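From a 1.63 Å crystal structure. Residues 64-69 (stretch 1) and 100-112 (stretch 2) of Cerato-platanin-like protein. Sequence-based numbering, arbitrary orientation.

Stretch 1, residues 64-69: YQITWS
Stretch 2 (100-112) GQAVALGNIDVTA

An extended strand through Tyr-64, Gln-65, Ile-66 and Thr-67 (phi/psi from -95/121 to -126/138) runs antiparallel to one through Ile-108 to Ala-112, the N-to-C directions lying 141° apart and the axes approaching to 4.5 Å. Before that second strand, Gln-101 occupies the N-cap position of a short helix, 102-105; Gly-106 ends it with positive phi (66/-44).

The register is fixed by two bridges. Thr-67 and Thr-111 form the hydrogen-bonded pair: Thr-67 N donates to Thr-111 O at 2.7 Å (174°) and Thr-111 N to Thr-67 O at 2.9 Å (178°), both nearly linear. Ile-66 and Ala-112 form the non-hydrogen-bonded pair, CA to CA 4.2 Å. Around it, weaker CA-H...O contacts supplement the ladder: Ala-112 CA to Gln-65 O, 3.2 Å, and Ile-66 CA to Thr-111 O, 3.3 Å.

Side chains alternate across the sheet. On one face Ile-66 (chi1 m, chi2 t) sets CG2 3.4 Å from Val-110 CG2 (chi1 m) and CG1 3.9 Å from Ala-112 CB, an apolar cluster. On the other, Thr-67 (m) meets Thr-111 (t): Thr-67 CB lies 3.6 Å from Thr-111 CG2, a contact through carbon.

Trp-68 (chi1 -170°, chi2 42°) has the largest area covered by the partner stretch. Its CA-to-CB bond points sideways, but the indole end comes nearer. Ile-108 (chi1 p, chi2 t) lays CD1 over one face, 3.6 Å from the five-membered ring centroid of Trp-68 and 14° off the normal, a CH-pi contact. Trp-68 CH2 touches Leu-105 CD1 (m, t) at 3.6 Å.

Asp-109 O lies at the indole edge, 3.3 Å from Trp-68 NE1, but the angle is too poor for a hydrogen bond. Trp-68 NE1 instead donates to water 1 (3.1 Å), which also accepts a weak bond from Asp-109 N (3.4 Å). Water 2 bridges the stretches, accepting from Ser-69 N (2.9 Å) and donating to Asp-109 O (3.2 Å).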

ATOM      1  N   TYR A  64      -7.000  -0.077   1.713  1.00 12.79           N
ATOM      2  CA  TYR A  64      -7.558  -0.970   0.711  1.00 14.74           C
ATOM      3  C   TYR A  64      -7.511  -2.377   1.225  1.00 12.88           C
ATOM      4  O   TYR A  64      -6.489  -2.825   1.804  1.00 14.45           O
ATOM      5  CB  TYR A  64      -6.808  -0.911  -0.605  1.00 16.61           C
ATOM      6  CG  TYR A  64      -6.970   0.467  -1.150  1.00 22.63           C
ATOM      7  CD1 TYR A  64      -7.999   0.797  -2.086  1.00 28.60           C
ATOM      8  CD2 TYR A  64      -6.140   1.468  -0.683  1.00 29.34           C
ATOM      9  CE1 TYR A  64      -8.137   2.120  -2.544  1.00 28.53           C
ATOM     10  CE2 TYR A  64      -6.277   2.756  -1.123  1.00 30.69           C
ATOM     11  CZ  TYR A  64      -7.256   3.092  -2.049  1.00 31.81           C
ATOM     12  OH  TYR A  64      -7.296   4.447  -2.424  1.00 33.99           O
ATOM     13  N   GLN A  65      -8.638  -3.047   1.083  1.00 13.25           N
ATOM     14  CA  GLN A  65      -8.624  -4.442   1.411  1.00 14.83           C
ATOM     15  C   GLN A  65      -8.392  -5.091   0.067  1.00 15.20           C
ATOM     16  O   GLN A  65      -9.178  -4.886  -0.872  1.00 17.58           O
ATOM     17  CB  GLN A  65      -9.962  -4.733   2.063  1.00 15.99           C
ATOM     18  CG  GLN A  65     -10.206  -6.144   2.273  1.00 19.36           C
ATOM     19  CD  GLN A  65     -11.714  -6.434   2.346  1.00 22.37           C
ATOM     20  OE1 GLN A  65     -12.364  -6.044   3.288  1.00 26.36           O
ATOM     21  NE2 GLN A  65     -12.259  -7.068   1.311  1.00 27.92           N
ATOM     22  N   ILE A  66      -7.292  -5.868  -0.046  1.00 16.41           N
ATOM     23  CA  ILE A  66      -6.835  -6.420  -1.336  1.00 16.05           C
ATOM     24  C   ILE A  66      -6.796  -7.921  -1.253  1.00 17.13           C
ATOM     25  O   ILE A  66      -6.193  -8.471  -0.348  1.00 16.72           O
ATOM     26  CB  ILE A  66      -5.447  -5.993  -1.671  1.00 16.85           C
ATOM     27  CG1 ILE A  66      -5.321  -4.470  -1.586  1.00 17.90           C
ATOM     28  CG2 ILE A  66      -4.997  -6.658  -3.018  1.00 14.98           C
ATOM     29  CD1 ILE A  66      -3.960  -3.920  -2.031  1.00 16.82           C
ATOM     30  N   THR A  67      -7.384  -8.580  -2.245  1.00 17.81           N
ATOM     31  CA  THR A  67      -7.485 -10.040  -2.278  1.00 18.70           C
ATOM     32  C   THR A  67      -6.915 -10.621  -3.577  1.00 17.67           C
ATOM     33  O   THR A  67      -7.080 -10.058  -4.610  1.00 19.85           O
ATOM     34  CB  THR A  67      -8.965 -10.497  -2.072  1.00 17.97           C
ATOM     35  OG1 THR A  67      -9.511  -9.893  -0.887  1.00 16.33           O
ATOM     36  CG2 THR A  67      -9.071 -12.032  -2.070  1.00 20.36           C
ATOM     37  N   TRP A  68      -6.188 -11.719  -3.457  1.00 18.82           N
ATOM     38  CA  TRP A  68      -5.693 -12.412  -4.601  1.00 20.68           C
ATOM     39  C   TRP A  68      -6.440 -13.694  -4.753  1.00 19.16           C
ATOM     40  O   TRP A  68      -6.399 -14.537  -3.837  1.00 21.60           O
ATOM     41  CB  TRP A  68      -4.236 -12.783  -4.396  1.00 21.88           C
ATOM     42  CG  TRP A  68      -3.629 -13.285  -5.650  1.00 23.04           C
ATOM     43  CD1 TRP A  68      -3.822 -12.765  -6.867  1.00 23.83           C
ATOM     44  CD2 TRP A  68      -2.771 -14.414  -5.811  1.00 26.03           C
ATOM     45  NE1 TRP A  68      -3.113 -13.464  -7.789  1.00 27.06           N
ATOM     46  CE2 TRP A  68      -2.464 -14.495  -7.170  1.00 27.86           C
ATOM     47  CE3 TRP A  68      -2.241 -15.370  -4.938  1.00 27.78           C
ATOM     48  CZ2 TRP A  68      -1.634 -15.487  -7.697  1.00 25.84           C
ATOM     49  CZ3 TRP A  68      -1.409 -16.365  -5.457  1.00 30.70           C
ATOM     50  CH2 TRP A  68      -1.129 -16.417  -6.826  1.00 30.94           C
ATOM     51  N   SER A  69      -7.073 -13.822  -5.911  1.00 20.09           N
ATOM     52  CA  SER A  69      -7.764 -15.079  -6.260  1.00 22.91           C
ATOM     53  C   SER A  69      -6.900 -16.329  -6.243  1.00 23.68           C
ATOM     54  O   SER A  69      -7.447 -17.427  -6.073  1.00 22.58           O
ATOM     55  CB  SER A  69      -8.422 -14.969  -7.624  1.00 23.44           C
ATOM     56  OG  SER A  69      -9.501 -14.090  -7.577  1.00 24.34           O
ATOM     57  N   GLY A 100       4.021 -16.694  -0.394  1.00 28.54           N
ATOM     58  CA  GLY A 100       5.462 -16.650  -0.583  1.00 28.76           C
ATOM     59  C   GLY A 100       5.887 -16.714  -2.033  1.00 29.24           C
ATOM     60  O   GLY A 100       6.913 -17.336  -2.330  1.00 29.90           O
ATOM     61  N   GLN A 101       5.120 -16.118  -2.951  1.00 28.39           N
ATOM     62  CA  GLN A 101       5.429 -16.217  -4.394  1.00 28.93           C
ATOM     63  C   GLN A 101       5.554 -14.844  -4.973  1.00 27.23           C
ATOM     64  O   GLN A 101       5.339 -14.596  -6.155  1.00 28.00           O
ATOM     65  CB  GLN A 101       4.336 -16.961  -5.168  1.00 27.45           C
ATOM     66  CG  GLN A 101       4.076 -18.313  -4.625  1.00 30.26           C
ATOM     67  CD  GLN A 101       3.037 -19.006  -5.434  1.00 32.00           C
ATOM     68  OE1 GLN A 101       1.812 -18.784  -5.251  1.00 36.79           O
ATOM     69  NE2 GLN A 101       3.499 -19.823  -6.374  1.00 26.36           N
ATOM     70  N   ALA A 102       5.886 -13.920  -4.096  1.00 28.07           N
ATOM     71  CA  ALA A 102       6.126 -12.553  -4.504  1.00 26.93           C
ATOM     72  C   ALA A 102       7.277 -12.446  -5.534  1.00 26.75           C
ATOM     73  O   ALA A 102       7.145 -11.898  -6.622  1.00 27.04           O
ATOM     74  CB  ALA A 102       6.480 -11.769  -3.229  1.00 24.64           C
ATOM     75  N   VAL A 103       8.438 -12.954  -5.146  1.00 25.65           N
ATOM     76  CA  VAL A 103       9.578 -13.036  -6.095  1.00 25.97           C
ATOM     77  C   VAL A 103       9.281 -13.861  -7.360  1.00 26.26           C
ATOM     78  O   VAL A 103       9.575 -13.398  -8.484  1.00 29.04           O
ATOM     79  CB  VAL A 103      10.801 -13.508  -5.338  1.00 23.88           C
ATOM     80  CG1 VAL A 103      11.933 -13.710  -6.234  1.00 24.65           C
ATOM     81  CG2 VAL A 103      11.136 -12.467  -4.194  1.00 22.84           C
ATOM     82  N   ALA A 104       8.626 -15.002  -7.198  1.00 27.26           N
ATOM     83  CA  ALA A 104       8.392 -15.922  -8.304  1.00 28.32           C
ATOM     84  C   ALA A 104       7.359 -15.397  -9.311  1.00 29.16           C
ATOM     85  O   ALA A 104       7.484 -15.607 -10.538  1.00 29.25           O
ATOM     86  CB  ALA A 104       7.971 -17.290  -7.762  1.00 29.28           C
ATOM     87  N   LEU A 105       6.312 -14.741  -8.822  1.00 28.89           N
ATOM     88  CA  LEU A 105       5.282 -14.225  -9.742  1.00 29.20           C
ATOM     89  C   LEU A 105       5.512 -12.792 -10.217  1.00 28.32           C
ATOM     90  O   LEU A 105       5.119 -12.455 -11.311  1.00 29.08           O
ATOM     91  CB  LEU A 105       3.889 -14.350  -9.137  1.00 28.63           C
ATOM     92  CG  LEU A 105       3.480 -15.790  -8.833  1.00 30.49           C
ATOM     93  CD1 LEU A 105       2.136 -15.702  -8.171  1.00 30.24           C
ATOM     94  CD2 LEU A 105       3.445 -16.583 -10.152  1.00 29.91           C
ATOM     95  N   GLY A 106       6.112 -11.963  -9.356  1.00 28.15           N
ATOM     96  CA  GLY A 106       6.460 -10.565  -9.662  1.00 28.14           C
ATOM     97  C   GLY A 106       5.323  -9.579  -9.900  1.00 30.47           C
ATOM     98  O   GLY A 106       5.344  -8.426  -9.418  1.00 30.76           O
ATOM     99  N   ASN A 107       4.336 -10.008 -10.674  1.00 29.76           N
ATOM    100  CA  ASN A 107       3.110  -9.239 -10.778  1.00 29.88           C
ATOM    101  C   ASN A 107       1.971 -10.233 -10.777  1.00 30.37           C
ATOM    102  O   ASN A 107       2.026 -11.289 -11.427  1.00 30.17           O
ATOM    103  CB  ASN A 107       3.073  -8.313 -12.027  1.00 30.81           C
ATOM    104  CG  ASN A 107       1.668  -7.645 -12.277  1.00 34.27           C
ATOM    105  OD1 ASN A 107       1.505  -6.444 -12.052  1.00 42.43           O
ATOM    106  ND2 ASN A 107       0.670  -8.421 -12.763  1.00 35.88           N
ATOM    107  N   ILE A 108       0.931  -9.885 -10.028  1.00 29.07           N
ATOM    108  CA  ILE A 108      -0.303 -10.651 -10.031  1.00 28.82           C
ATOM    109  C   ILE A 108      -1.447  -9.686 -10.338  1.00 29.80           C
ATOM    110  O   ILE A 108      -1.267  -8.441 -10.315  1.00 31.18           O
ATOM    111  CB  ILE A 108      -0.528 -11.333  -8.693  1.00 27.50           C
ATOM    112  CG1 ILE A 108      -0.646 -10.287  -7.548  1.00 27.62           C
ATOM    113  CG2 ILE A 108       0.602 -12.352  -8.444  1.00 26.57           C
ATOM    114  CD1 ILE A 108      -0.889 -10.920  -6.193  1.00 29.96           C
ATOM    115  N   ASP A 109      -2.610 -10.232 -10.672  1.00 30.55           N
ATOM    116  CA  ASP A 109      -3.829  -9.407 -10.702  1.00 29.39           C
ATOM    117  C   ASP A 109      -4.615  -9.687  -9.428  1.00 29.25           C
ATOM    118  O   ASP A 109      -4.767 -10.857  -9.003  1.00 27.87           O
ATOM    119  CB  ASP A 109      -4.720  -9.734 -11.902  1.00 32.64           C
ATOM    120  CG  ASP A 109      -4.426  -8.829 -13.106  1.00 35.78           C
ATOM    121  OD1 ASP A 109      -5.301  -7.988 -13.477  1.00 40.89           O
ATOM    122  OD2 ASP A 109      -3.312  -8.948 -13.660  1.00 41.64           O
ATOM    123  N   VAL A 110      -5.113  -8.623  -8.817  1.00 26.03           N
ATOM    124  CA  VAL A 110      -5.752  -8.755  -7.506  1.00 25.36           C
ATOM    125  C   VAL A 110      -7.010  -7.953  -7.596  1.00 24.00           C
ATOM    126  O   VAL A 110      -7.228  -7.252  -8.560  1.00 26.81           O
ATOM    127  CB  VAL A 110      -4.937  -8.162  -6.314  1.00 23.21           C
ATOM    128  CG1 VAL A 110      -3.559  -8.846  -6.108  1.00 24.21           C
ATOM    129  CG2 VAL A 110      -4.919  -6.611  -6.369  1.00 26.01           C
ATOM    130  N   THR A 111      -7.848  -8.113  -6.584  1.00 25.48           N
ATOM    131  CA  THR A 111      -9.086  -7.423  -6.414  1.00 23.07           C
ATOM    132  C   THR A 111      -8.962  -6.569  -5.154  1.00 23.31           C
ATOM    133  O   THR A 111      -8.453  -7.040  -4.169  1.00 24.08           O
ATOM    134  CB  THR A 111     -10.250  -8.470  -6.425  1.00 24.76           C
ATOM    135  OG1 THR A 111     -11.493  -7.841  -6.162  1.00 23.78           O
ATOM    136  CG2 THR A 111     -10.015  -9.591  -5.436  1.00 26.82           C
ATOM    137  N   ALA A 112      -9.408  -5.318  -5.177  1.00 22.73           N
ATOM    138  CA  ALA A 112      -9.253  -4.386  -4.060  1.00 23.68           C
ATOM    139  C   ALA A 112     -10.464  -3.521  -3.837  1.00 25.08           C
ATOM    140  O   ALA A 112     -11.137  -3.158  -4.809  1.00 27.04           O
ATOM    141  CB  ALA A 112      -8.046  -3.483  -4.248  1.00 23.35           C
TER
HETATM  142  O   HOH W   1      -2.506 -13.624 -10.828  1.00 26.42           O
HETATM  143  O   HOH W   2      -7.642 -11.838  -7.900  1.00 28.43           O